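Local coordinates for twin-arginine translocation pathway signal protein (Burkholderia phytofirmans, PDB 2RJO) that binds beta-D-galactopyranose and is probably a periplasmic sugar-binding protein, presumably exported by the twin-arginine route to serve sugar uptake or sensing, at residues D250-W255 and Y314-G319; A27-K32 and A308-L313; G138-G143 and Q188-R193; G122-T127 and A288-K293. All blocks are in the same frame, centred on the assembly; numbering follows the deposited sequence.

Contact 1. Residues D250-W255 and Y314-G319. With SO4 (sulfate ion), chain F.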
loop_
_atom_site.group_PDB
_atom_site.type_symbol
_atom_site.label_atom_id
_atom_site.label_comp_id
_atom_site.label_asym_id
_atom_site.label_seq_id
_atom_site.Cartn_x
_atom_site.Cartn_y
_atom_site.Cartn_z
ATOM N N ASP A 250 -6.074 7.468 0.646
ATOM C CA ASP A 250 -6.280 6.704 -0.574
ATOM C C ASP A 250 -5.058 6.683 -1.491
ATOM O O ASP A 250 -4.654 7.722 -2.027
ATOM C CB ASP A 250 -7.495 7.259 -1.313
ATOM C CG ASP A 250 -8.032 6.300 -2.349
ATOM O OD1 ASP A 250 -7.526 5.155 -2.429
ATOM O OD2 ASP A 250 -8.965 6.686 -3.078
ATOM N N TRP A 251 -4.473 5.491 -1.645
ATOM C CA TRP A 251 -3.295 5.279 -2.487
ATOM C C TRP A 251 -3.776 4.931 -3.886
ATOM O O TRP A 251 -3.009 4.942 -4.842
ATOM C CB TRP A 251 -2.462 4.093 -1.989
ATOM C CG TRP A 251 -2.164 4.028 -0.510
ATOM C CD1 TRP A 251 -2.371 2.952 0.309
ATOM C CD2 TRP A 251 -1.502 5.018 0.294
ATOM N NE1 TRP A 251 -1.872 3.204 1.563
ATOM C CE2 TRP A 251 -1.331 4.463 1.584
ATOM C CE3 TRP A 251 -1.027 6.313 0.052
ATOM C CZ2 TRP A 251 -0.709 5.161 2.629
ATOM C CZ3 TRP A 251 -0.407 7.008 1.096
ATOM C CH2 TRP A 251 -0.254 6.427 2.365
ATOM N N ASP A 252 -5.055 4.597 -3.986
ATOM C CA ASP A 252 -5.652 4.217 -5.252
ATOM C C ASP A 252 -4.968 2.948 -5.766
ATOM O O ASP A 252 -4.223 2.969 -6.745
ATOM C CB ASP A 252 -5.502 5.339 -6.271
ATOM C CG ASP A 252 -6.539 5.263 -7.357
ATOM O OD1 ASP A 252 -7.122 4.169 -7.542
ATOM O OD2 ASP A 252 -6.761 6.291 -8.031
ATOM N N PRO A 253 -5.196 1.823 -5.074
ATOM C CA PRO A 253 -4.609 0.539 -5.455
ATOM C C PRO A 253 -4.996 0.160 -6.879
ATOM O O PRO A 253 -4.178 -0.368 -7.629
ATOM C CB PRO A 253 -5.151 -0.424 -4.395
ATOM C CG PRO A 253 -6.387 0.266 -3.876
ATOM C CD PRO A 253 -5.968 1.700 -3.827
ATOM N N PHE A 254 -6.236 0.438 -7.258
ATOM C CA PHE A 254 -6.676 0.145 -8.616
ATOM C C PHE A 254 -5.679 0.773 -9.593
ATOM O O PHE A 254 -5.098 0.093 -10.423
ATOM C CB PHE A 254 -8.058 0.742 -8.855
ATOM C CG PHE A 254 -8.589 0.506 -10.235
ATOM C CD1 PHE A 254 -9.360 -0.617 -10.516
ATOM C CD2 PHE A 254 -8.321 1.410 -11.259
ATOM C CE1 PHE A 254 -9.864 -0.842 -11.802
ATOM C CE2 PHE A 254 -8.817 1.197 -12.551
ATOM C CZ PHE A 254 -9.593 0.066 -12.821
ATOM N N TRP A 255 -5.491 2.083 -9.485
ATOM C CA TRP A 255 -4.559 2.804 -10.344
ATOM C C TRP A 255 -3.138 2.233 -10.235
ATOM O O TRP A 255 -2.456 2.042 -11.244
ATOM C CB TRP A 255 -4.536 4.284 -9.964
ATOM C CG TRP A 255 -3.531 5.062 -10.741
ATOM C CD1 TRP A 255 -3.644 5.485 -12.030
ATOM C CD2 TRP A 255 -2.239 5.478 -10.294
ATOM N NE1 TRP A 255 -2.498 6.139 -12.420
ATOM C CE2 TRP A 255 -1.617 6.148 -11.367
ATOM C CE3 TRP A 255 -1.538 5.346 -9.086
ATOM C CZ2 TRP A 255 -0.332 6.686 -11.272
ATOM C CZ3 TRP A 255 -0.253 5.884 -8.993
ATOM C CH2 TRP A 255 0.332 6.543 -10.077
ATOM N N TYR A 314 3.157 9.640 -15.690
ATOM C CA TYR A 314 3.662 10.414 -14.554
ATOM C C TYR A 314 2.713 11.491 -14.055
ATOM O O TYR A 314 3.145 12.511 -13.511
ATOM C CB TYR A 314 5.008 11.060 -14.923
ATOM C CG TYR A 314 5.889 10.141 -15.719
ATOM C CD1 TYR A 314 6.425 8.990 -15.144
ATOM C CD2 TYR A 314 6.107 10.364 -17.077
ATOM C CE1 TYR A 314 7.144 8.074 -15.898
ATOM C CE2 TYR A 314 6.830 9.448 -17.849
ATOM C CZ TYR A 314 7.339 8.304 -17.250
ATOM O OH TYR A 314 8.006 7.363 -18.001
ATOM N N ALA A 315 1.419 11.255 -14.222
ATOM C CA ALA A 315 0.413 12.215 -13.803
ATOM C C ALA A 315 0.334 12.412 -12.287
ATOM O O ALA A 315 -0.115 13.461 -11.817
ATOM C CB ALA A 315 -0.948 11.785 -14.341
ATOM N N ARG A 316 0.783 11.417 -11.524
ATOM C CA ARG A 316 0.713 11.489 -10.060
ATOM C C ARG A 316 2.047 11.493 -9.325
ATOM O O ARG A 316 2.122 11.077 -8.164
ATOM C CB ARG A 316 -0.120 10.322 -9.534
ATOM C CG ARG A 316 -1.459 10.188 -10.215
ATOM C CD ARG A 316 -2.370 9.206 -9.518
ATOM N NE ARG A 316 -3.570 8.957 -10.307
ATOM C CZ ARG A 316 -4.650 8.337 -9.838
ATOM N NH1 ARG A 316 -4.672 7.907 -8.581
ATOM N NH2 ARG A 316 -5.712 8.153 -10.618
ATOM N N VAL A 317 3.097 11.951 -9.990
ATOM C CA VAL A 317 4.402 11.996 -9.367
ATOM C C VAL A 317 4.473 13.224 -8.472
ATOM O O VAL A 317 4.423 14.352 -8.962
ATOM C CB VAL A 317 5.513 12.073 -10.437
ATOM C CG1 VAL A 317 6.877 12.021 -9.777
ATOM C CG2 VAL A 317 5.354 10.938 -11.421
ATOM N N ALA A 318 4.556 13.007 -7.163
ATOM C CA ALA A 318 4.660 14.115 -6.213
ATOM C C ALA A 318 6.124 14.517 -6.104
ATOM O O ALA A 318 6.443 15.690 -5.947
ATOM C CB ALA A 318 4.127 13.699 -4.839
ATOM N N GLY A 319 7.009 13.534 -6.202
ATOM C CA GLY A 319 8.435 13.794 -6.124
ATOM C C GLY A 319 9.191 12.481 -6.038
ATOM O O GLY A 319 8.576 11.422 -6.104
HETATM S S SO4 F . -9.202 7.032 -10.321
HETATM O O1 SO4 F . -8.475 5.856 -10.884
HETATM O O2 SO4 F . -9.882 7.766 -11.415
HETATM O O3 SO4 F . -8.246 7.927 -9.613
HETATM O O4 SO4 F . -10.218 6.557 -9.337
HETATM O O HOH W 1 -2.699 8.208 -5.909
#
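Arg316 lays its side chain flat along one face of the Trp255 indole. The two planes are only 2° apart, and Arg316 CZ sits 3.6 Å from the centroid of the five-membered ring of Trp255, a cation-pi stack. Further back along the arginine, CD hangs over the six-membered ring in a CH-pi contact, 3.6 Å from its centroid; the chain is extended from CG to NE (chi3 -172°), which lets it run over both rings of the indole. At its edge the same guanidinium meets Asp252. Arg316 NH1 gives a nearly straight hydrogen bond of 2.7 Å to Asp252 OD2, on the anti side of the carboxylate but well out of its plane, and NH2 adds a weak one; together they make a salt bridge. The carboxylate is turned 46° from the guanidinium. Asp252 OD1 caps the helix that starts at Pro253, accepting from Trp255 N at 3.3 Å. One aspartate thus ties down both the helix start and the arginine that stacks on the helix. A sulfate, probably from the crystallisation liquor, takes a 2.7 Å bond from Arg316 NH2 through its O3 and is also held by Lys307 N. Just upstream, Asp250 OD1 accepts from Asp252 N in an Asx turn, and Trp251 between them reaches the galactose in the pocket. The contact joins the start of helix 253-268 to the type I turn Tyr314-Val317 leading into strand 317-320, with strand 283-291 between that strand and strand 248-250, antiparallel to both.

Contact 2. Residues A27-K32 and A308-L313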
loop_
_atom_site.group_PDB
_atom_site.type_symbol
_atom_site.label_atom_id
_atom_site.label_comp_id
_atom_site.label_asym_id
_atom_site.label_seq_id
_atom_site.Cartn_x
_atom_site.Cartn_y
_atom_site.Cartn_z
ATOM N N ALA A 27 -4.854 -3.977 -12.388
ATOM C CA ALA A 27 -3.928 -4.653 -13.296
ATOM C C ALA A 27 -4.736 -5.365 -14.373
ATOM O O ALA A 27 -4.448 -5.280 -15.568
ATOM C CB ALA A 27 -3.084 -5.668 -12.527
ATOM N N GLN A 28 -5.752 -6.077 -13.907
ATOM C CA GLN A 28 -6.680 -6.833 -14.733
ATOM C C GLN A 28 -7.271 -5.887 -15.776
ATOM O O GLN A 28 -7.337 -6.207 -16.959
ATOM C CB GLN A 28 -7.782 -7.371 -13.821
ATOM C CG GLN A 28 -8.516 -8.601 -14.277
ATOM C CD GLN A 28 -9.527 -9.055 -13.230
ATOM O OE1 GLN A 28 -10.521 -8.371 -12.971
ATOM N NE2 GLN A 28 -9.266 -10.202 -12.608
ATOM N N SER A 29 -7.688 -4.707 -15.323
ATOM C CA SER A 29 -8.274 -3.709 -16.210
ATOM C C SER A 29 -7.281 -3.155 -17.224
ATOM O O SER A 29 -7.663 -2.824 -18.347
ATOM C CB SER A 29 -8.876 -2.563 -15.397
ATOM O OG SER A 29 -9.306 -1.508 -16.237
ATOM N N PHE A 30 -6.012 -3.045 -16.849
ATOM C CA PHE A 30 -5.036 -2.537 -17.795
ATOM C C PHE A 30 -4.717 -3.576 -18.861
ATOM O O PHE A 30 -4.593 -3.249 -20.035
ATOM C CB PHE A 30 -3.739 -2.148 -17.103
ATOM C CG PHE A 30 -2.654 -1.793 -18.068
ATOM C CD1 PHE A 30 -2.695 -0.588 -18.763
ATOM C CD2 PHE A 30 -1.643 -2.702 -18.360
ATOM C CE1 PHE A 30 -1.747 -0.293 -19.742
ATOM C CE2 PHE A 30 -0.690 -2.418 -19.336
ATOM C CZ PHE A 30 -0.738 -1.216 -20.030
ATOM N N ALA A 31 -4.555 -4.827 -18.444
ATOM C CA ALA A 31 -4.257 -5.888 -19.392
ATOM C C ALA A 31 -5.385 -5.895 -20.419
ATOM O O ALA A 31 -5.152 -6.018 -21.620
ATOM C CB ALA A 31 -4.178 -7.238 -18.677
ATOM N N LYS A 32 -6.604 -5.747 -19.917
ATOM C CA LYS A 32 -7.809 -5.719 -20.731
ATOM C C LYS A 32 -7.714 -4.692 -21.842
ATOM O O LYS A 32 -7.980 -4.993 -23.008
ATOM C CB LYS A 32 -9.009 -5.369 -19.854
ATOM C CG LYS A 32 -10.066 -6.435 -19.775
ATOM C CD LYS A 32 -9.552 -7.695 -19.117
ATOM C CE LYS A 32 -10.680 -8.727 -19.007
ATOM N NZ LYS A 32 -11.820 -8.208 -18.202
ATOM N N ALA A 308 -9.479 5.135 -15.720
ATOM C CA ALA A 308 -8.208 4.449 -15.967
ATOM C C ALA A 308 -7.253 5.225 -16.891
ATOM O O ALA A 308 -7.214 4.971 -18.094
ATOM C CB ALA A 308 -8.505 3.073 -16.560
ATOM N N GLU A 309 -6.472 6.143 -16.317
ATOM C CA GLU A 309 -5.532 6.984 -17.067
ATOM C C GLU A 309 -4.198 6.319 -17.420
ATOM O O GLU A 309 -3.154 6.973 -17.433
ATOM C CB GLU A 309 -5.238 8.256 -16.267
ATOM C CG GLU A 309 -6.461 9.116 -16.019
ATOM C CD GLU A 309 -6.976 9.712 -17.302
ATOM O OE1 GLU A 309 -6.275 10.588 -17.863
ATOM O OE2 GLU A 309 -8.072 9.299 -17.750
ATOM N N TRP A 310 -4.254 5.032 -17.737
ATOM C CA TRP A 310 -3.084 4.222 -18.074
ATOM C C TRP A 310 -2.025 4.898 -18.961
ATOM O O TRP A 310 -0.826 4.721 -18.752
ATOM C CB TRP A 310 -3.566 2.933 -18.737
ATOM C CG TRP A 310 -4.665 2.208 -17.957
ATOM C CD1 TRP A 310 -5.767 1.586 -18.482
ATOM C CD2 TRP A 310 -4.727 1.985 -16.535
ATOM N NE1 TRP A 310 -6.501 0.995 -17.483
ATOM C CE2 TRP A 310 -5.888 1.224 -16.282
ATOM C CE3 TRP A 310 -3.919 2.360 -15.456
ATOM C CZ2 TRP A 310 -6.249 0.826 -14.995
ATOM C CZ3 TRP A 310 -4.282 1.965 -14.179
ATOM C CH2 TRP A 310 -5.435 1.209 -13.959
ATOM N N ASN A 311 -2.473 5.658 -19.953
ATOM C CA ASN A 311 -1.589 6.347 -20.886
ATOM C C ASN A 311 -0.727 7.451 -20.260
ATOM O O ASN A 311 0.403 7.686 -20.683
ATOM C CB ASN A 311 -2.425 6.965 -22.018
ATOM C CG ASN A 311 -3.562 7.856 -21.491
ATOM O OD1 ASN A 311 -4.645 7.368 -21.104
ATOM N ND2 ASN A 311 -3.311 9.169 -21.450
ATOM N N ASN A 312 -1.271 8.130 -19.261
ATOM C CA ASN A 312 -0.588 9.236 -18.596
ATOM C C ASN A 312 0.284 8.766 -17.423
ATOM O O ASN A 312 -0.040 9.010 -16.261
ATOM C CB ASN A 312 -1.638 10.214 -18.086
ATOM C CG ASN A 312 -1.103 11.606 -17.943
ATOM O OD1 ASN A 312 -0.031 11.814 -17.373
ATOM N ND2 ASN A 312 -1.846 12.580 -18.462
ATOM N N LEU A 313 1.410 8.135 -17.742
ATOM C CA LEU A 313 2.333 7.574 -16.756
ATOM C C LEU A 313 2.798 8.371 -15.529
ATOM O O LEU A 313 2.845 7.819 -14.431
ATOM C CB LEU A 313 3.577 7.038 -17.476
ATOM C CG LEU A 313 3.312 6.046 -18.618
ATOM C CD1 LEU A 313 4.627 5.486 -19.152
ATOM C CD2 LEU A 313 2.434 4.928 -18.109
HETATM O O HOH W 2 -9.486 0.553 -18.285
#
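The Trp310 indole lies between Phe30 on one face and the methyl of Ala308, from its own loop, on the opposite face. Phe30 presents a ring edge: its CD1 comes down 3.5 Å from Trp310 CG, giving a T-shaped pair with planes at 83° and the Phe30 centroid 5.2 Å from that of the five-membered ring. Phe30 CB adds a CH-pi contact over the same face, 4.2 Å from that centroid. Having CG anti to the backbone N (chi1 172°) places the phenyl so that CD1 and CE1 pack against Trp310 CG and CB. At the indole edge stands Ser29, its OG 4.0 Å from Trp310 NE1. A water closes this gap, accepting from Trp310 NE1 at 3.1 Å and lying 2.9 Å from Ser29 OG. Helix 253-268 adjoins both partners: Ser262 touches Phe30 and hydrogen-bonds to Trp310 O, which ties the backbone of the type I turn Glu309-Asn312 to that helix. The contact therefore fastens the loop before strand 317-320 to helix 18-34 by aromatic and apolar packing, with no direct hydrogen bond between the segments, while the one polar atom of the buried indole is satisfied through water.

Contact 3. Residues G138-G143 and Q188-R193. With SO4 (sulfate ion), chain E.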
loop_
_atom_site.group_PDB
_atom_site.type_symbol
_atom_site.label_atom_id
_atom_site.label_comp_id
_atom_site.label_asym_id
_atom_site.label_seq_id
_atom_site.Cartn_x
_atom_site.Cartn_y
_atom_site.Cartn_z
ATOM N N GLY A 138 -5.249 8.396 25.962
ATOM C CA GLY A 138 -4.447 7.223 25.682
ATOM C C GLY A 138 -4.700 6.669 24.301
ATOM O O GLY A 138 -5.844 6.571 23.857
ATOM N N VAL A 139 -3.624 6.286 23.626
ATOM C CA VAL A 139 -3.729 5.751 22.275
ATOM C C VAL A 139 -2.984 4.448 22.068
ATOM O O VAL A 139 -1.861 4.291 22.530
ATOM C CB VAL A 139 -3.189 6.764 21.258
ATOM C CG1 VAL A 139 -3.406 6.254 19.856
ATOM C CG2 VAL A 139 -3.869 8.108 21.464
ATOM N N VAL A 140 -3.623 3.504 21.384
ATOM C CA VAL A 140 -2.982 2.235 21.063
ATOM C C VAL A 140 -2.752 2.273 19.550
ATOM O O VAL A 140 -3.545 2.880 18.826
ATOM C CB VAL A 140 -3.862 1.013 21.435
ATOM C CG1 VAL A 140 -3.926 0.862 22.938
ATOM C CG2 VAL A 140 -5.263 1.163 20.859
ATOM N N ALA A 141 -1.681 1.644 19.069
ATOM C CA ALA A 141 -1.384 1.654 17.638
ATOM C C ALA A 141 -1.021 0.283 17.068
ATOM O O ALA A 141 -0.271 -0.485 17.678
ATOM C CB ALA A 141 -0.271 2.648 17.349
ATOM N N LEU A 142 -1.559 -0.006 15.885
ATOM C CA LEU A 142 -1.342 -1.267 15.191
ATOM C C LEU A 142 -0.457 -1.051 13.973
ATOM O O LEU A 142 -0.770 -0.234 13.114
ATOM C CB LEU A 142 -2.685 -1.851 14.758
ATOM C CG LEU A 142 -3.622 -2.289 15.890
ATOM C CD1 LEU A 142 -5.065 -2.235 15.408
ATOM C CD2 LEU A 142 -3.235 -3.689 16.364
ATOM N N GLY A 143 0.643 -1.794 13.893
ATOM C CA GLY A 143 1.561 -1.638 12.775
ATOM C C GLY A 143 1.597 -2.784 11.782
ATOM O O GLY A 143 1.111 -3.878 12.052
ATOM N N GLN A 188 -8.768 -6.659 21.453
ATOM C CA GLN A 188 -9.482 -7.225 22.590
ATOM C C GLN A 188 -8.622 -7.204 23.837
ATOM O O GLN A 188 -9.059 -6.729 24.884
ATOM C CB GLN A 188 -9.898 -8.668 22.303
ATOM C CG GLN A 188 -10.910 -8.799 21.205
ATOM C CD GLN A 188 -11.417 -10.209 21.071
ATOM O OE1 GLN A 188 -10.649 -11.143 20.777
ATOM N NE2 GLN A 188 -12.720 -10.386 21.285
ATOM N N ALA A 189 -7.406 -7.731 23.722
ATOM C CA ALA A 189 -6.480 -7.780 24.847
ATOM C C ALA A 189 -6.149 -6.377 25.354
ATOM O O ALA A 189 -5.929 -6.189 26.552
ATOM C CB ALA A 189 -5.202 -8.504 24.451
ATOM N N TRP A 190 -6.101 -5.399 24.451
ATOM C CA TRP A 190 -5.814 -4.020 24.850
ATOM C C TRP A 190 -6.957 -3.416 25.656
ATOM O O TRP A 190 -6.729 -2.623 26.569
ATOM C CB TRP A 190 -5.589 -3.116 23.640
ATOM C CG TRP A 190 -4.200 -3.124 23.075
ATOM C CD1 TRP A 190 -3.041 -3.425 23.729
ATOM C CD2 TRP A 190 -3.825 -2.740 21.749
ATOM N NE1 TRP A 190 -1.968 -3.250 22.892
ATOM C CE2 TRP A 190 -2.420 -2.827 21.670
ATOM C CE3 TRP A 190 -4.544 -2.323 20.618
ATOM C CZ2 TRP A 190 -1.716 -2.512 20.499
ATOM C CZ3 TRP A 190 -3.838 -2.009 19.453
ATOM C CH2 TRP A 190 -2.445 -2.107 19.407
HETATM N N MSE A 191 -8.189 -3.759 25.291
HETATM C CA MSE A 191 -9.350 -3.231 26.000
HETATM C C MSE A 191 -9.465 -3.839 27.385
HETATM O O MSE A 191 -9.954 -3.207 28.312
HETATM C CB MSE A 191 -10.620 -3.504 25.207
HETATM C CG MSE A 191 -10.824 -2.531 24.077
HETATM SE SE MSE A 191 -12.196 -3.026 23.055
HETATM C CE MSE A 191 -11.250 -3.646 21.619
ATOM N N THR A 192 -9.010 -5.077 27.514
ATOM C CA THR A 192 -9.045 -5.761 28.792
ATOM C C THR A 192 -7.929 -5.203 29.669
ATOM O O THR A 192 -8.098 -5.049 30.875
ATOM C CB THR A 192 -8.834 -7.280 28.615
ATOM O OG1 THR A 192 -10.055 -7.886 28.164
ATOM C CG2 THR A 192 -8.397 -7.914 29.932
ATOM N N ARG A 193 -6.800 -4.886 29.041
ATOM C CA ARG A 193 -5.638 -4.371 29.748
ATOM C C ARG A 193 -5.694 -2.903 30.127
ATOM O O ARG A 193 -5.324 -2.547 31.245
ATOM C CB ARG A 193 -4.374 -4.615 28.925
ATOM C CG ARG A 193 -3.113 -4.181 29.633
ATOM C CD ARG A 193 -1.853 -4.756 28.993
ATOM N NE ARG A 193 -0.912 -3.702 28.629
ATOM C CZ ARG A 193 0.400 -3.874 28.519
ATOM N NH1 ARG A 193 0.937 -5.068 28.756
ATOM N NH2 ARG A 193 1.180 -2.858 28.162
HETATM S S SO4 E . 3.886 -4.293 25.170
HETATM O O1 SO4 E . 3.026 -3.522 26.102
HETATM O O2 SO4 E . 4.680 -3.380 24.305
HETATM O O3 SO4 E . 3.043 -5.148 24.291
HETATM O O4 SO4 E . 4.797 -5.145 25.984
#
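Trp190 reaches from its helix onto strand 137-143, and its indole meets three consecutive strand residues. CB starts toward the strand, and with CG anti to the carbonyl carbon (chi1 -84°) the ring slides past Val140. Trp190 CG lies 4.0 Å from Val140 CG1, and CD2 is about equally close to Val140 CB and CG1. Trp190 CE3 comes nearest to this valine, 3.5 Å from Val140 CB. That CB stands over the face of the six-membered ring, 3.6 Å from the centroid and 16° off the normal, a CH-pi contact; of the valine methyls, CG1 lies nearest CD2 of the indole, and CG2 nearest CE3 and CZ3. Farther out, CZ3 packs against CG and CD2 of Leu142. At the end of the ring, Trp190 CH2 touches Leu142 CD2 at 3.5 Å and points its edge at the backbone oxygen Ala141 O, 3.2 Å away. Leu142 does not start out pointing at the helix, but its branched end comes nearer and reaches the indole. Strand and helix run nearly antiparallel, at 161°, with their axes 10.6 Å apart at closest, a spacing bridged by the large indole, as in the helix-on-sheet layers of a Rossmann-like alpha/beta domain. Neighbouring strands 168-175 and 198-203 add Leu171 and Val201 beside Val140. All four touching residues are buried, and what passes between the two segments is apolar apart from the ring edge set against Ala141 O. The indole NE1 donates to Asp172 OD2 on strand 168-175, which probably fixes the rotation of the ring over the valine.

Contact 4. Residues G122-T127 and A288-K293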
loop_
_atom_site.group_PDB
_atom_site.type_symbol
_atom_site.label_atom_id
_atom_site.label_comp_id
_atom_site.label_asym_id
_atom_site.label_seq_id
_atom_site.Cartn_x
_atom_site.Cartn_y
_atom_site.Cartn_z
ATOM N N GLY A 122 1.371 9.218 7.608
ATOM C CA GLY A 122 1.190 8.586 8.903
ATOM C C GLY A 122 1.000 9.664 9.952
ATOM O O GLY A 122 0.183 9.536 10.871
ATOM N N GLU A 123 1.768 10.738 9.807
ATOM C CA GLU A 123 1.681 11.857 10.721
ATOM C C GLU A 123 0.360 12.570 10.480
ATOM O O GLU A 123 -0.209 13.162 11.389
ATOM C CB GLU A 123 2.853 12.822 10.503
ATOM C CG GLU A 123 2.661 14.190 11.139
ATOM C CD GLU A 123 3.975 14.922 11.368
ATOM O OE1 GLU A 123 4.831 14.927 10.451
ATOM O OE2 GLU A 123 4.136 15.498 12.466
ATOM N N GLU A 124 -0.134 12.497 9.250
ATOM C CA GLU A 124 -1.394 13.145 8.904
ATOM C C GLU A 124 -2.591 12.495 9.587
ATOM O O GLU A 124 -3.412 13.186 10.197
ATOM C CB GLU A 124 -1.619 13.128 7.389
ATOM C CG GLU A 124 -1.558 14.502 6.749
ATOM C CD GLU A 124 -2.559 14.673 5.618
ATOM O OE1 GLU A 124 -2.532 13.883 4.655
ATOM O OE2 GLU A 124 -3.376 15.612 5.687
ATOM N N THR A 125 -2.692 11.169 9.479
ATOM C CA THR A 125 -3.804 10.441 10.087
ATOM C C THR A 125 -3.707 10.493 11.611
ATOM O O THR A 125 -4.722 10.560 12.309
ATOM C CB THR A 125 -3.839 8.958 9.621
ATOM O OG1 THR A 125 -2.713 8.247 10.154
ATOM C CG2 THR A 125 -3.814 8.881 8.108
ATOM N N ALA A 126 -2.481 10.474 12.123
ATOM C CA ALA A 126 -2.247 10.530 13.555
ATOM C C ALA A 126 -2.629 11.902 14.096
ATOM O O ALA A 126 -3.163 12.018 15.202
ATOM C CB ALA A 126 -0.781 10.251 13.853
ATOM N N THR A 127 -2.337 12.947 13.326
ATOM C CA THR A 127 -2.665 14.297 13.764
ATOM C C THR A 127 -4.175 14.477 13.821
ATOM O O THR A 127 -4.699 15.086 14.750
ATOM C CB THR A 127 -2.059 15.349 12.820
ATOM O OG1 THR A 127 -0.638 15.363 12.990
ATOM C CG2 THR A 127 -2.610 16.736 13.122
ATOM N N ALA A 288 -1.379 11.179 -2.975
ATOM C CA ALA A 288 -2.489 10.397 -2.438
ATOM C C ALA A 288 -3.565 11.379 -1.973
ATOM O O ALA A 288 -3.327 12.583 -1.952
ATOM C CB ALA A 288 -2.010 9.539 -1.286
ATOM N N THR A 289 -4.744 10.869 -1.625
ATOM C CA THR A 289 -5.853 11.715 -1.167
ATOM C C THR A 289 -6.213 11.431 0.291
ATOM O O THR A 289 -6.648 10.329 0.627
ATOM C CB THR A 289 -7.149 11.473 -1.987
ATOM O OG1 THR A 289 -6.822 11.288 -3.363
ATOM C CG2 THR A 289 -8.095 12.662 -1.857
ATOM N N PHE A 290 -6.026 12.415 1.162
ATOM C CA PHE A 290 -6.384 12.229 2.553
ATOM C C PHE A 290 -7.907 12.203 2.536
ATOM O O PHE A 290 -8.529 13.062 1.912
ATOM C CB PHE A 290 -5.903 13.406 3.382
ATOM C CG PHE A 290 -6.044 13.199 4.856
ATOM C CD1 PHE A 290 -5.274 12.245 5.514
ATOM C CD2 PHE A 290 -6.948 13.950 5.591
ATOM C CE1 PHE A 290 -5.391 12.056 6.898
ATOM C CE2 PHE A 290 -7.073 13.768 6.966
ATOM C CZ PHE A 290 -6.300 12.820 7.616
ATOM N N VAL A 291 -8.515 11.231 3.208
ATOM C CA VAL A 291 -9.968 11.139 3.200
ATOM C C VAL A 291 -10.575 11.154 4.594
ATOM O O VAL A 291 -10.101 10.481 5.505
ATOM C CB VAL A 291 -10.437 9.868 2.440
ATOM C CG1 VAL A 291 -9.761 8.641 3.007
ATOM C CG2 VAL A 291 -11.950 9.720 2.542
ATOM N N THR A 292 -11.629 11.941 4.740
ATOM C CA THR A 292 -12.352 12.094 5.994
ATOM C C THR A 292 -13.829 12.276 5.615
ATOM O O THR A 292 -14.141 12.321 4.433
ATOM C CB THR A 292 -11.829 13.322 6.761
ATOM O OG1 THR A 292 -12.520 13.440 8.007
ATOM C CG2 THR A 292 -12.041 14.583 5.951
ATOM N N LYS A 293 -14.731 12.378 6.587
ATOM C CA LYS A 293 -16.143 12.523 6.248
ATOM C C LYS A 293 -16.452 13.714 5.355
ATOM O O LYS A 293 -17.434 13.690 4.612
ATOM C CB LYS A 293 -17.033 12.595 7.506
ATOM C CG LYS A 293 -17.683 11.243 7.851
ATOM C CD LYS A 293 -18.909 11.346 8.786
ATOM C CE LYS A 293 -18.520 11.570 10.240
ATOM N NZ LYS A 293 -19.714 11.647 11.156
#
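Glu124 and Phe290 mark the closest approach of the two backbones, with CA atoms 8.1 Å apart; one sits in the middle of a helical run and the other on an extended strand, so side chains bridge the gap. Phe290 does most of the reaching. Its CG is anti to the backbone N (chi1 -171°), which carries the ring out from the strand to the helix. The side chain of Glu124 approaches from the opposite direction, bends at chi2, and lays its carboxylate over one face of the phenyl, the planes 38° apart. Glu124 OE1 is 3.3 Å from Phe290 CD1, with the carboxylate carbon close to the same atom and OE2 above the face, offset toward the rim. The aliphatic part helps too, since Glu124 CB is 4.0 Å from Phe290 CE1. Thr125 meets the ring at its edge, with CG2 3.7 Å from Phe290 CE1. No hydrogen bond crosses between the segments: a carboxylate on an aromatic face is probably neutral to slightly unfavourable electrostatically, the gain coming from van der Waals packing. Within the helix, Thr127 OG1 donates to Glu123 O at 2.8 Å and Thr127 N reaches that same oxygen from the opposite face of its plane. On the strand side, Phe290 O is taken by Asn295 ND2. Val249 of strand 248-250, which runs antiparallel to strand 283-291, touches both Thr125 and Phe290. Helix 118-132 thus packs beside strand 283-291 at Phe290, and through Glu123, Ala126 and Thr127 it also lies against helix 149-163.

In the fold
Contacts 2 and 3 are buried, whereas contacts 1 and 4 are only partly so. Contact 3, about 32 Å centre to centre from contact 1 and across the middle of the chain, belongs to the four-stranded parallel sheet; contacts 1 and 4 both reach the mixed sheet, where strands 283-291 and 317-320 are neighbours. Contacts 1 and 2 touch directly, Phe254 and Trp255 packing on Trp310. Chemistry follows place: charge, sulfate and a stacked guanidinium in contact 1, a carboxylate over a phenyl in contact 4, and indole packing in contacts 2 and 3, served by a water in one and an aspartate in the other.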